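Local coordinates for protein geranyltranstransferase (Agrobacterium tumefaciens, PDB 2H8O) that probably catalyses transfer of the geranyl group of geranyl diphosphate to isopentenyl diphosphate, giving farnesyl diphosphate and diphosphate, at residues Asp212-Leu217 with Gly287-Leu292. Numbering follows the deposited sequence.
Sequences DGIITL and GTLVAL
Leu292 N donates a 3.0 Å hydrogen bond to Thr288 O in the first turn of helix 289-293, and the side chain of Leu292 meets Ile214 across the contact. With CG1 of Ile214 anti to its own carbonyl carbon (chi1 -66°) and CD1 extended beyond it (chi2 169°), the methyl reaches Leu292 tip to tip, its CD1 lying 3.6 Å from Leu292 CD1. Ile214 also packs on the Gly287-Thr288 peptide: Gly287 O lies 3.7 Å from Ile214 CG2, while Gly287 C lies 3.5 Å from Ile214 CD1. The CA atoms of Ile214 and Gly287 are 6.4 Å apart, and Gly287, which has no side chain, leaves its peptide directly against Ile214. Leu289 instead slides past Ile214 in the opposite direction, bringing its CD2 to 4.0 Å from Ile214 CG2, and crosses Ile215 at about a right angle, with Leu289 CD1 4.0 Å from Ile215 CG1. Trp297, on helix 295-312, also touches Leu289. The contact thus joins the start of helix 211-237 to the short helix 289-293, which follows the unmodelled residues 269-285, at the surface of this mostly helical prenyltransferase fold. Its 239 Å² of buried surface is mainly aliphatic, implying attachment through dispersion and the hydrophobic effect, with no hydrogen bond across the contact to add direction.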
loop_
_atom_site.group_PDB
_atom_site.type_symbol
_atom_site.label_atom_id
_atom_site.label_comp_id
_atom_site.label_asym_id
_atom_site.label_seq_id
_atom_site.Cartn_x
_atom_site.Cartn_y
_atom_site.Cartn_z
ATOM N N ASP A 212 -14.164 -18.808 18.342
ATOM C CA ASP A 212 -12.777 -18.364 18.255
ATOM C C ASP A 212 -12.490 -17.789 16.856
ATOM O O ASP A 212 -11.776 -16.780 16.704
ATOM C CB ASP A 212 -11.851 -19.533 18.578
ATOM C CG ASP A 212 -10.391 -19.120 18.630
ATOM O OD1 ASP A 212 -10.038 -18.362 19.559
ATOM O OD2 ASP A 212 -9.614 -19.554 17.749
ATOM N N GLY A 213 -13.050 -18.417 15.831
ATOM C CA GLY A 213 -12.863 -17.932 14.466
ATOM C C GLY A 213 -13.485 -16.574 14.212
ATOM O O GLY A 213 -12.908 -15.725 13.502
ATOM N N ILE A 214 -14.676 -16.365 14.776
ATOM C CA ILE A 214 -15.384 -15.099 14.651
ATOM C C ILE A 214 -14.593 -13.985 15.339
ATOM O O ILE A 214 -14.384 -12.909 14.788
ATOM C CB ILE A 214 -16.813 -15.176 15.239
ATOM C CG1 ILE A 214 -17.675 -16.143 14.422
ATOM C CG2 ILE A 214 -17.469 -13.795 15.271
ATOM C CD1 ILE A 214 -19.006 -16.484 15.086
ATOM N N ILE A 215 -14.123 -14.256 16.556
ATOM C CA ILE A 215 -13.384 -13.251 17.307
ATOM C C ILE A 215 -12.143 -12.829 16.513
ATOM O O ILE A 215 -11.821 -11.636 16.372
ATOM C CB ILE A 215 -12.995 -13.810 18.715
ATOM C CG1 ILE A 215 -14.281 -14.007 19.537
ATOM C CG2 ILE A 215 -11.973 -12.908 19.410
ATOM C CD1 ILE A 215 -14.125 -14.799 20.848
ATOM N N THR A 216 -11.469 -13.821 15.951
ATOM C CA THR A 216 -10.256 -13.563 15.161
ATOM C C THR A 216 -10.555 -12.751 13.908
ATOM O O THR A 216 -9.883 -11.738 13.652
ATOM C CB THR A 216 -9.549 -14.883 14.811
ATOM O OG1 THR A 216 -9.083 -15.478 16.033
ATOM C CG2 THR A 216 -8.362 -14.675 13.830
ATOM N N LEU A 217 -11.543 -13.159 13.116
ATOM C CA LEU A 217 -11.798 -12.428 11.874
ATOM C C LEU A 217 -12.284 -11.004 12.156
ATOM O O LEU A 217 -11.938 -10.065 11.414
ATOM C CB LEU A 217 -12.728 -13.184 10.933
ATOM C CG LEU A 217 -14.225 -13.259 11.182
ATOM C CD1 LEU A 217 -14.902 -11.980 10.676
ATOM C CD2 LEU A 217 -14.815 -14.529 10.496
ATOM N N GLY A 287 -22.376 -15.586 11.320
ATOM C CA GLY A 287 -21.324 -15.821 12.304
ATOM C C GLY A 287 -21.012 -14.539 13.048
ATOM O O GLY A 287 -20.084 -13.811 12.714
ATOM N N THR A 288 -21.824 -14.278 14.063
ATOM C CA THR A 288 -21.731 -13.083 14.873
ATOM C C THR A 288 -21.728 -13.550 16.318
ATOM O O THR A 288 -22.329 -14.583 16.632
ATOM C CB THR A 288 -22.956 -12.183 14.586
ATOM O OG1 THR A 288 -22.646 -11.270 13.531
ATOM C CG2 THR A 288 -23.365 -11.428 15.776
ATOM N N LEU A 289 -21.051 -12.824 17.205
ATOM C CA LEU A 289 -21.106 -13.177 18.623
ATOM C C LEU A 289 -22.515 -12.965 19.192
ATOM O O LEU A 289 -22.936 -13.674 20.094
ATOM C CB LEU A 289 -20.073 -12.400 19.445
ATOM C CG LEU A 289 -18.598 -12.698 19.137
ATOM C CD1 LEU A 289 -17.727 -11.989 20.175
ATOM C CD2 LEU A 289 -18.306 -14.199 19.117
ATOM N N VAL A 290 -23.224 -11.969 18.668
ATOM C CA VAL A 290 -24.629 -11.767 19.019
ATOM C C VAL A 290 -25.446 -13.023 18.690
ATOM O O VAL A 290 -26.269 -13.458 19.495
ATOM C CB VAL A 290 -25.223 -10.550 18.276
ATOM C CG1 VAL A 290 -26.706 -10.414 18.569
ATOM C CG2 VAL A 290 -24.462 -9.281 18.643
ATOM N N ALA A 291 -25.202 -13.594 17.510
ATOM C CA ALA A 291 -25.904 -14.804 17.076
ATOM C C ALA A 291 -25.570 -15.993 17.969
ATOM O O ALA A 291 -26.458 -16.771 18.350
ATOM C CB ALA A 291 -25.564 -15.130 15.627
ATOM N N LEU A 292 -24.292 -16.151 18.302
ATOM C CA LEU A 292 -23.874 -17.315 19.090
ATOM C C LEU A 292 -24.202 -17.196 20.576
ATOM O O LEU A 292 -24.609 -18.175 21.192
ATOM C CB LEU A 292 -22.383 -17.593 18.899
ATOM C CG LEU A 292 -21.957 -17.951 17.476
ATOM C CD1 LEU A 292 -20.612 -18.658 17.502
ATOM C CD2 LEU A 292 -23.000 -18.823 16.779
#